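Local structure of GTPase HflX (Sulfolobus solfataricus P2, 2QTF) at residues 12-17 with 187-192; 191-196 with 215-220; 226-231 with 346-351. The protein hydrolyses GTP, is specific for that nucleotide, and associates with the 50S ribosomal subunit, possibly acting in protein synthesis or ribosome biogenesis. All coordinates share one frame; numbering follows the deposited sequence.

Contact 1. Residues 12-17 with 187-192; sequences FEEEAI and YTNSGK. With SO4 (sulfate ion), chain F; ACT (acetate ion), chain H.
The P-loop (Walker A motif) of the G domain meets helix 13-22 of the N-terminal domain here, through Glu14 and Glu15 on one side and Thr188 and Asn189 on the other. The touch is small and mostly mediated by water. In Glu15 CG is anti to the backbone N (chi1 -166°), and a bend at chi2 carries the carboxylate to the loop. Its OE2 lies 3.5 Å from Thr188 CB, against the carbon side of the threonine. One water donates to Glu15 OE2 and also bonds to Thr188 OG1. A second donates to Glu15 OE1 and accepts from Asn189 ND2. Both carboxylate oxygens thus reach the loop through solvent. OE2 also forms a salt bridge with Arg238, which in turn donates to Thr188 O. Glu14 adds a van der Waals touch of its CG methylene on Asn189 ND2, 3.5 Å away; the two side chains cross at about a right angle.

The other side of the loop wraps a sulfate, in the region inferred to bind GTP. Asn189 N gives O4 a fairly straight bond of 2.8 Å (161°). Lys192 N and NZ both donate to O3, and NZ also holds an acetate oxygen. The type II turn from Tyr187 to Ser190 is pinned by Ser190 OG, which donates to Tyr187 O at 2.7 Å in the carbonyl plane.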
loop_
_atom_site.group_PDB
_atom_site.type_symbol
_atom_site.label_atom_id
_atom_site.label_comp_id
_atom_site.label_asym_id
_atom_site.label_seq_id
_atom_site.Cartn_x
_atom_site.Cartn_y
_atom_site.Cartn_z
ATOM N N PHE A 12 -6.903 14.967 -0.829
ATOM C CA PHE A 12 -6.099 13.723 -0.827
ATOM C C PHE A 12 -5.132 13.574 0.289
ATOM O O PHE A 12 -4.462 12.530 0.386
ATOM C CB PHE A 12 -5.390 13.518 -2.154
ATOM C CG PHE A 12 -6.355 13.362 -3.290
ATOM C CD1 PHE A 12 -7.532 12.636 -3.102
ATOM C CD2 PHE A 12 -6.114 13.927 -4.524
ATOM C CE1 PHE A 12 -8.461 12.490 -4.158
ATOM C CE2 PHE A 12 -7.037 13.813 -5.563
ATOM C CZ PHE A 12 -8.203 13.091 -5.387
ATOM N N GLU A 13 -5.025 14.599 1.130
ATOM C CA GLU A 13 -3.942 14.619 2.091
ATOM C C GLU A 13 -3.824 13.386 3.017
ATOM O O GLU A 13 -2.734 12.841 3.275
ATOM C CB GLU A 13 -4.025 15.883 2.959
ATOM C CG GLU A 13 -2.959 15.936 3.985
ATOM C CD GLU A 13 -2.987 17.251 4.827
ATOM O OE1 GLU A 13 -3.123 18.310 4.151
ATOM O OE2 GLU A 13 -2.851 17.170 6.109
ATOM N N GLU A 14 -4.949 12.998 3.601
ATOM C CA GLU A 14 -4.940 11.871 4.586
ATOM C C GLU A 14 -4.541 10.584 3.864
ATOM O O GLU A 14 -3.742 9.806 4.392
ATOM C CB GLU A 14 -6.353 11.658 5.090
ATOM C CG GLU A 14 -6.560 10.748 6.271
ATOM C CD GLU A 14 -8.028 10.989 6.854
ATOM O OE1 GLU A 14 -9.030 10.743 6.105
ATOM O OE2 GLU A 14 -8.145 11.536 7.983
ATOM N N GLU A 15 -5.129 10.346 2.702
ATOM C CA GLU A 15 -4.786 9.164 1.881
ATOM C C GLU A 15 -3.292 9.186 1.465
ATOM O O GLU A 15 -2.575 8.183 1.613
ATOM C CB GLU A 15 -5.654 9.109 0.617
ATOM C CG GLU A 15 -5.574 7.739 -0.087
ATOM C CD GLU A 15 -6.625 6.742 0.445
ATOM O OE1 GLU A 15 -7.402 7.048 1.416
ATOM O OE2 GLU A 15 -6.666 5.634 -0.100
ATOM N N ALA A 16 -2.830 10.330 0.917
ATOM C CA ALA A 16 -1.400 10.471 0.563
ATOM C C ALA A 16 -0.403 10.262 1.708
ATOM O O ALA A 16 0.667 9.689 1.564
ATOM C CB ALA A 16 -1.152 11.836 -0.123
ATOM N N ILE A 17 -0.699 10.783 2.873
ATOM C CA ILE A 17 0.123 10.488 4.032
ATOM C C ILE A 17 0.324 8.982 4.298
ATOM O O ILE A 17 1.470 8.495 4.509
ATOM C CB ILE A 17 -0.439 11.167 5.320
ATOM C CG1 ILE A 17 -0.188 12.697 5.263
ATOM C CG2 ILE A 17 0.315 10.615 6.582
ATOM C CD1 ILE A 17 -1.116 13.444 6.264
ATOM N N TYR A 187 -7.827 -1.939 2.737
ATOM C CA TYR A 187 -7.545 -0.663 2.110
ATOM C C TYR A 187 -6.505 0.172 2.820
ATOM O O TYR A 187 -6.343 0.103 4.029
ATOM C CB TYR A 187 -8.827 0.177 2.086
ATOM C CG TYR A 187 -9.537 -0.140 0.798
ATOM C CD1 TYR A 187 -10.516 -1.164 0.752
ATOM C CD2 TYR A 187 -9.163 0.539 -0.389
ATOM C CE1 TYR A 187 -11.191 -1.494 -0.481
ATOM C CE2 TYR A 187 -9.762 0.164 -1.640
ATOM C CZ TYR A 187 -10.792 -0.766 -1.636
ATOM O OH TYR A 187 -11.360 -1.036 -2.814
ATOM N N THR A 188 -5.875 1.058 2.059
ATOM C CA THR A 188 -5.070 2.087 2.598
ATOM C C THR A 188 -5.797 2.807 3.744
ATOM O O THR A 188 -6.993 3.104 3.684
ATOM C CB THR A 188 -4.794 3.132 1.445
ATOM O OG1 THR A 188 -4.178 2.405 0.407
ATOM C CG2 THR A 188 -3.901 4.235 1.890
ATOM N N ASN A 189 -5.034 3.088 4.782
ATOM C CA ASN A 189 -5.516 3.838 5.918
ATOM C C ASN A 189 -6.563 3.072 6.760
ATOM O O ASN A 189 -7.355 3.654 7.505
ATOM C CB ASN A 189 -6.083 5.174 5.432
ATOM C CG ASN A 189 -5.882 6.221 6.387
ATOM O OD1 ASN A 189 -4.970 6.155 7.221
ATOM N ND2 ASN A 189 -6.752 7.222 6.339
ATOM N N SER A 190 -6.541 1.754 6.650
ATOM C CA SER A 190 -7.486 0.962 7.520
ATOM C C SER A 190 -6.750 0.599 8.858
ATOM O O SER A 190 -7.350 0.109 9.825
ATOM C CB SER A 190 -7.915 -0.264 6.750
ATOM O OG SER A 190 -6.737 -1.054 6.451
ATOM N N GLY A 191 -5.456 0.881 8.905
ATOM C CA GLY A 191 -4.631 0.515 10.112
ATOM C C GLY A 191 -3.812 -0.755 9.949
ATOM O O GLY A 191 -3.328 -1.347 10.947
ATOM N N LYS A 192 -3.537 -1.145 8.715
ATOM C CA LYS A 192 -2.711 -2.351 8.534
ATOM C C LYS A 192 -1.277 -2.295 9.113
ATOM O O LYS A 192 -0.829 -3.281 9.654
ATOM C CB LYS A 192 -2.527 -2.692 7.021
ATOM C CG LYS A 192 -3.827 -3.141 6.300
ATOM C CD LYS A 192 -3.489 -3.516 4.791
ATOM C CE LYS A 192 -2.682 -2.433 4.071
ATOM N NZ LYS A 192 -3.362 -1.123 3.825
HETATM S S SO4 F . -2.581 1.382 6.453
HETATM O O1 SO4 F . -1.320 0.752 6.794
HETATM O O2 SO4 F . -3.187 2.052 7.587
HETATM O O3 SO4 F . -3.688 0.467 6.219
HETATM O O4 SO4 F . -2.412 2.358 5.349
HETATM C C ACT H . -0.944 0.365 1.404
HETATM O O ACT H . -0.283 -0.768 1.382
HETATM O OXT ACT H . -2.228 0.398 1.572
HETATM C CH3 ACT H . -0.159 1.663 1.175
HETATM O O HOH W 1 -5.287 4.204 -1.677
HETATM O O HOH W 2 -7.979 7.619 3.861
#

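Contact 2. Residues 191-196 with 215-220; sequences GKTSLF and SPKRYA. With SO4 (sulfate ion), chain F; ACT (acetate ion), chain H.
Helix 192-200, which follows the P-loop of the G domain, packs against residues 215-220, which lead into strand 218-223, through Phe196, Lys217 and Tyr219. Phe196 is the centre of the contact. Its CG stands opposite the backbone N (chi1 -169°), which places the ring between helix and strand. The chain of Lys217, bent at chi2 and chi3, crosses this ring obliquely. Its CD approaches Phe196 CE2 to 3.4 Å, and its NZ comes within 3.3 Å of Phe196 CD2. The amine approaches the ring at a slant. Tyr219 crosses Phe196 at about a right angle and touches with its CB, 3.9 Å from Phe196 CZ; its own ring leads off to pack on Leu202 and Thr200. Leu230 of the neighbouring strand also packs on Phe196. Without the ring, as with an alanine here, the Lys217 chain is likely to lose its apolar support and a gap to open beside Tyr219 CB.

At the helix start the backbone and side chains grip a sulfate where GTP is inferred to bind. Thr193, predicted to bind magnesium, gives O1 two bonds, from its N and its OG1. Gly191 O accepts from both Leu195 N and Ser194 OG; the hydroxyl bond is 2.7 Å long, with its donor tilted 27° from the carbonyl plane.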
loop_
_atom_site.group_PDB
_atom_site.type_symbol
_atom_site.label_atom_id
_atom_site.label_comp_id
_atom_site.label_asym_id
_atom_site.label_seq_id
_atom_site.Cartn_x
_atom_site.Cartn_y
_atom_site.Cartn_z
ATOM N N GLY A 191 -5.456 0.881 8.905
ATOM C CA GLY A 191 -4.631 0.515 10.112
ATOM C C GLY A 191 -3.812 -0.755 9.949
ATOM O O GLY A 191 -3.328 -1.347 10.947
ATOM N N LYS A 192 -3.537 -1.145 8.715
ATOM C CA LYS A 192 -2.711 -2.351 8.534
ATOM C C LYS A 192 -1.277 -2.295 9.113
ATOM O O LYS A 192 -0.829 -3.281 9.654
ATOM C CB LYS A 192 -2.527 -2.692 7.021
ATOM C CG LYS A 192 -3.827 -3.141 6.300
ATOM C CD LYS A 192 -3.489 -3.516 4.791
ATOM C CE LYS A 192 -2.682 -2.433 4.071
ATOM N NZ LYS A 192 -3.362 -1.123 3.825
ATOM N N THR A 193 -0.540 -1.175 8.917
ATOM C CA THR A 193 0.822 -1.050 9.482
ATOM C C THR A 193 0.719 -1.031 11.015
ATOM O O THR A 193 1.498 -1.723 11.672
ATOM C CB THR A 193 1.445 0.261 8.962
ATOM O OG1 THR A 193 1.481 0.148 7.565
ATOM C CG2 THR A 193 2.849 0.521 9.519
ATOM N N SER A 194 -0.305 -0.353 11.561
ATOM C CA SER A 194 -0.438 -0.249 13.032
ATOM C C SER A 194 -0.729 -1.620 13.564
ATOM O O SER A 194 -0.175 -1.975 14.608
ATOM C CB SER A 194 -1.504 0.725 13.543
ATOM O OG SER A 194 -2.739 0.305 13.044
ATOM N N LEU A 195 -1.539 -2.411 12.886
ATOM C CA LEU A 195 -1.820 -3.805 13.345
ATOM C C LEU A 195 -0.558 -4.727 13.283
ATOM O O LEU A 195 -0.197 -5.445 14.234
ATOM C CB LEU A 195 -2.878 -4.394 12.455
ATOM C CG LEU A 195 -3.270 -5.843 12.834
ATOM C CD1 LEU A 195 -3.770 -5.696 14.265
ATOM C CD2 LEU A 195 -4.490 -6.242 12.008
ATOM N N PHE A 196 0.148 -4.645 12.173
ATOM C CA PHE A 196 1.432 -5.380 12.015
ATOM C C PHE A 196 2.434 -5.005 13.115
ATOM O O PHE A 196 3.044 -5.869 13.783
ATOM C CB PHE A 196 2.053 -5.021 10.659
ATOM C CG PHE A 196 3.218 -5.901 10.297
ATOM C CD1 PHE A 196 2.995 -7.051 9.594
ATOM C CD2 PHE A 196 4.560 -5.513 10.576
ATOM C CE1 PHE A 196 4.033 -7.896 9.200
ATOM C CE2 PHE A 196 5.628 -6.397 10.172
ATOM C CZ PHE A 196 5.281 -7.605 9.498
ATOM N N SER A 215 12.244 -5.516 3.238
ATOM C CA SER A 215 11.165 -5.486 2.243
ATOM C C SER A 215 11.329 -6.683 1.324
ATOM O O SER A 215 12.454 -6.952 0.935
ATOM C CB SER A 215 11.160 -4.154 1.491
ATOM O OG SER A 215 11.965 -4.234 0.299
ATOM N N PRO A 216 10.219 -7.443 1.035
ATOM C CA PRO A 216 8.864 -7.322 1.634
ATOM C C PRO A 216 8.937 -7.609 3.144
ATOM O O PRO A 216 9.937 -8.276 3.615
ATOM C CB PRO A 216 8.082 -8.464 0.948
ATOM C CG PRO A 216 9.190 -9.459 0.596
ATOM C CD PRO A 216 10.198 -8.494 0.006
ATOM N N LYS A 217 7.955 -7.083 3.888
ATOM C CA LYS A 217 7.894 -7.271 5.334
ATOM C C LYS A 217 7.275 -8.597 5.732
ATOM O O LYS A 217 6.027 -8.863 5.572
ATOM C CB LYS A 217 7.115 -6.074 6.012
ATOM C CG LYS A 217 8.022 -5.001 6.641
ATOM C CD LYS A 217 7.369 -4.358 8.011
ATOM C CE LYS A 217 6.146 -3.417 7.793
ATOM N NZ LYS A 217 5.617 -2.706 9.196
ATOM N N ARG A 218 8.150 -9.483 6.227
ATOM C CA ARG A 218 7.692 -10.764 6.712
ATOM C C ARG A 218 8.373 -11.004 8.067
ATOM O O ARG A 218 9.620 -10.951 8.175
ATOM C CB ARG A 218 8.025 -11.913 5.739
ATOM C CG ARG A 218 7.528 -11.712 4.255
ATOM C CD ARG A 218 8.239 -12.753 3.321
ATOM N NE ARG A 218 7.765 -14.084 3.648
ATOM C CZ ARG A 218 6.582 -14.557 3.300
ATOM N NH1 ARG A 218 5.729 -13.822 2.582
ATOM N NH2 ARG A 218 6.240 -15.783 3.670
ATOM N N TYR A 219 7.605 -11.330 9.097
ATOM C CA TYR A 219 8.232 -11.335 10.387
ATOM C C TYR A 219 7.595 -12.422 11.234
ATOM O O TYR A 219 6.368 -12.428 11.399
ATOM C CB TYR A 219 7.950 -9.949 11.054
ATOM C CG TYR A 219 8.783 -9.700 12.266
ATOM C CD1 TYR A 219 10.076 -9.162 12.151
ATOM C CD2 TYR A 219 8.297 -9.983 13.539
ATOM C CE1 TYR A 219 10.889 -8.930 13.311
ATOM C CE2 TYR A 219 9.113 -9.730 14.720
ATOM C CZ TYR A 219 10.374 -9.188 14.568
ATOM O OH TYR A 219 11.136 -8.920 15.663
ATOM N N ALA A 220 8.406 -13.333 11.783
ATOM C CA ALA A 220 7.852 -14.411 12.570
ATOM C C ALA A 220 7.674 -13.980 14.053
ATOM O O ALA A 220 8.578 -13.345 14.660
ATOM C CB ALA A 220 8.712 -15.680 12.550
HETATM S S SO4 F . -2.581 1.382 6.453
HETATM O O1 SO4 F . -1.320 0.752 6.794
HETATM O O2 SO4 F . -3.187 2.052 7.587
HETATM O O3 SO4 F . -3.688 0.467 6.219
HETATM O O4 SO4 F . -2.412 2.358 5.349
HETATM C C ACT H . -0.944 0.365 1.404
HETATM O O ACT H . -0.283 -0.768 1.382
HETATM O OXT ACT H . -2.228 0.398 1.572
HETATM C CH3 ACT H . -0.159 1.663 1.175
#

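Contact 3. Residues 226-231 with 346-351; sequences RKIMLV and DKIYQL
Arg226 and Ile228 of strand 226-232 face Tyr349 and Ile348 of helix 341-355, so this contact joins the sheet of the G domain to its C-terminal helix.

The larger part is packing of an arginine chain on an aromatic ring. The Arg226 chain runs extended from CG to NE and crosses Tyr349 at about a right angle. CD lies 3.6 Å from Tyr349 CE1, approaching the ring obliquely. CG is also 3.6 Å from Tyr349 CE1. The guanidinium plane is turned 52° from the ring, so the two groups do not stack. Tyr349 CZ and OH lie at the guanidinium edge. Tyr349 has its CG opposite the backbone N (chi1 -175°), which lets the ring end draw near the strand.

The second kind is purely apolar. Ile228 CD1 meets Ile348 CG2 at 4.1 Å, one methyl against another. Ile223 and Ile182, on the strands flanking 226-232, touch both isoleucines, and Leu199 of helix 192-200 adds to the cover on Ile348.

The polar bond of the tyrosine is made outside the pair: its OH bonds to Asn225 OD1, just before the strand. The ring is therefore tethered at its far end while its CE1 packs on the arginine's methylenes. The chemistry implies attachment by van der Waals packing, buried at the isoleucines and more open at the arginine and tyrosine.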
loop_
_atom_site.group_PDB
_atom_site.type_symbol
_atom_site.label_atom_id
_atom_site.label_comp_id
_atom_site.label_asym_id
_atom_site.label_seq_id
_atom_site.Cartn_x
_atom_site.Cartn_y
_atom_site.Cartn_z
ATOM N N ARG A 226 3.616 -21.626 19.449
ATOM C CA ARG A 226 3.613 -21.719 17.978
ATOM C C ARG A 226 4.294 -20.537 17.395
ATOM O O ARG A 226 4.188 -19.410 17.928
ATOM C CB ARG A 226 2.208 -21.773 17.419
ATOM C CG ARG A 226 1.597 -23.105 17.678
ATOM C CD ARG A 226 0.266 -23.190 16.982
ATOM N NE ARG A 226 -0.496 -24.285 17.583
ATOM C CZ ARG A 226 -0.488 -25.517 17.121
ATOM N NH1 ARG A 226 0.224 -25.798 16.034
ATOM N NH2 ARG A 226 -1.201 -26.458 17.728
ATOM N N LYS A 227 4.985 -20.768 16.285
ATOM C CA LYS A 227 5.669 -19.694 15.592
ATOM C C LYS A 227 4.791 -19.385 14.359
ATOM O O LYS A 227 4.344 -20.336 13.710
ATOM C CB LYS A 227 7.095 -20.186 15.289
ATOM C CG LYS A 227 7.936 -19.291 14.438
ATOM C CD LYS A 227 9.476 -19.728 14.406
ATOM C CE LYS A 227 10.274 -18.810 13.389
ATOM N NZ LYS A 227 11.674 -19.312 13.081
ATOM N N ILE A 228 4.460 -18.092 14.097
ATOM C CA ILE A 228 3.564 -17.660 13.001
ATOM C C ILE A 228 4.253 -16.593 12.192
ATOM O O ILE A 228 4.850 -15.691 12.795
ATOM C CB ILE A 228 2.213 -17.090 13.542
ATOM C CG1 ILE A 228 1.505 -18.206 14.326
ATOM C CG2 ILE A 228 1.302 -16.548 12.438
ATOM C CD1 ILE A 228 1.010 -17.830 15.711
ATOM N N MET A 229 4.217 -16.737 10.870
ATOM C CA MET A 229 4.823 -15.754 9.926
ATOM C C MET A 229 3.746 -14.679 9.561
ATOM O O MET A 229 2.722 -14.995 8.934
ATOM C CB MET A 229 5.335 -16.459 8.644
ATOM C CG MET A 229 6.060 -15.447 7.649
ATOM S SD MET A 229 7.411 -14.605 8.442
ATOM C CE MET A 229 8.773 -15.739 8.483
ATOM N N LEU A 230 3.953 -13.456 10.009
ATOM C CA LEU A 230 3.052 -12.395 9.601
ATOM C C LEU A 230 3.606 -11.708 8.377
ATOM O O LEU A 230 4.823 -11.430 8.330
ATOM C CB LEU A 230 2.838 -11.353 10.655
ATOM C CG LEU A 230 2.259 -11.762 12.003
ATOM C CD1 LEU A 230 2.248 -10.447 12.921
ATOM C CD2 LEU A 230 0.837 -12.316 11.833
ATOM N N VAL A 231 2.711 -11.430 7.402
ATOM C CA VAL A 231 3.168 -10.978 6.100
ATOM C C VAL A 231 2.437 -9.618 5.776
ATOM O O VAL A 231 1.223 -9.531 5.827
ATOM C CB VAL A 231 2.913 -12.044 5.028
ATOM C CG1 VAL A 231 3.149 -11.491 3.587
ATOM C CG2 VAL A 231 3.720 -13.417 5.248
ATOM N N ASP A 346 -5.248 -14.282 20.742
ATOM C CA ASP A 346 -5.810 -15.573 20.890
ATOM C C ASP A 346 -6.453 -16.116 19.573
ATOM O O ASP A 346 -6.411 -17.318 19.275
ATOM C CB ASP A 346 -6.897 -15.544 21.919
ATOM C CG ASP A 346 -6.329 -15.342 23.383
ATOM O OD1 ASP A 346 -5.131 -15.632 23.521
ATOM O OD2 ASP A 346 -7.086 -14.859 24.242
ATOM N N LYS A 347 -7.111 -15.241 18.842
ATOM C CA LYS A 347 -7.691 -15.722 17.556
ATOM C C LYS A 347 -6.616 -16.099 16.516
ATOM O O LYS A 347 -6.771 -17.092 15.837
ATOM C CB LYS A 347 -8.620 -14.682 16.947
ATOM C CG LYS A 347 -9.826 -14.435 17.832
ATOM C CD LYS A 347 -10.779 -15.661 17.693
ATOM C CE LYS A 347 -11.958 -15.524 18.725
ATOM N NZ LYS A 347 -12.798 -16.617 18.267
ATOM N N ILE A 348 -5.526 -15.379 16.462
ATOM C CA ILE A 348 -4.400 -15.786 15.605
ATOM C C ILE A 348 -3.780 -17.110 15.995
ATOM O O ILE A 348 -3.550 -17.997 15.163
ATOM C CB ILE A 348 -3.344 -14.696 15.604
ATOM C CG1 ILE A 348 -3.917 -13.496 14.759
ATOM C CG2 ILE A 348 -2.070 -15.213 14.935
ATOM C CD1 ILE A 348 -3.101 -12.265 14.983
ATOM N N TYR A 349 -3.582 -17.295 17.303
ATOM C CA TYR A 349 -3.212 -18.635 17.792
ATOM C C TYR A 349 -4.232 -19.715 17.372
ATOM O O TYR A 349 -3.887 -20.822 16.926
ATOM C CB TYR A 349 -3.047 -18.654 19.374
ATOM C CG TYR A 349 -2.544 -20.015 19.834
ATOM C CD1 TYR A 349 -1.177 -20.367 19.647
ATOM C CD2 TYR A 349 -3.389 -20.911 20.436
ATOM C CE1 TYR A 349 -0.691 -21.621 20.064
ATOM C CE2 TYR A 349 -2.931 -22.181 20.875
ATOM C CZ TYR A 349 -1.590 -22.515 20.682
ATOM O OH TYR A 349 -1.149 -23.743 21.085
ATOM N N GLN A 350 -5.499 -19.458 17.532
ATOM C CA GLN A 350 -6.456 -20.509 17.233
ATOM C C GLN A 350 -6.463 -20.786 15.727
ATOM O O GLN A 350 -6.656 -21.900 15.280
ATOM C CB GLN A 350 -7.868 -20.079 17.593
ATOM C CG GLN A 350 -8.274 -19.967 19.104
ATOM C CD GLN A 350 -9.562 -19.074 19.309
ATOM O OE1 GLN A 350 -10.504 -19.105 18.470
ATOM N NE2 GLN A 350 -9.572 -18.261 20.396
ATOM N N LEU A 351 -6.274 -19.738 14.921
ATOM C CA LEU A 351 -6.209 -19.932 13.439
ATOM C C LEU A 351 -4.982 -20.772 13.124
ATOM O O LEU A 351 -5.037 -21.697 12.320
ATOM C CB LEU A 351 -6.114 -18.536 12.776
ATOM C CG LEU A 351 -5.923 -18.413 11.244
ATOM C CD1 LEU A 351 -6.947 -19.278 10.499
ATOM C CD2 LEU A 351 -6.162 -16.832 11.008
#

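How the contacts relate
Contacts 2 and 3 both lie in the G domain and build on the same sheet. Strands 218-223 and 226-232 are neighbours in it, and Tyr219 N probably bonds to Leu230 O between them. All three contacts are partly buried; contact 3 has two buried residues among its four, contacts 1 and 2 one each. Contacts 2 and 3 are largely apolar, and each pairs a long charged chain with an aromatic ring. Contact 1 differs in chemistry: it joins two domains and relies on waters and a carboxylate. Contacts 1 and 2 share Gly191 and Lys192 and both touch the sulfate and the acetate, so both border the site where GTP is inferred to bind. Contact 3 touches neither ion.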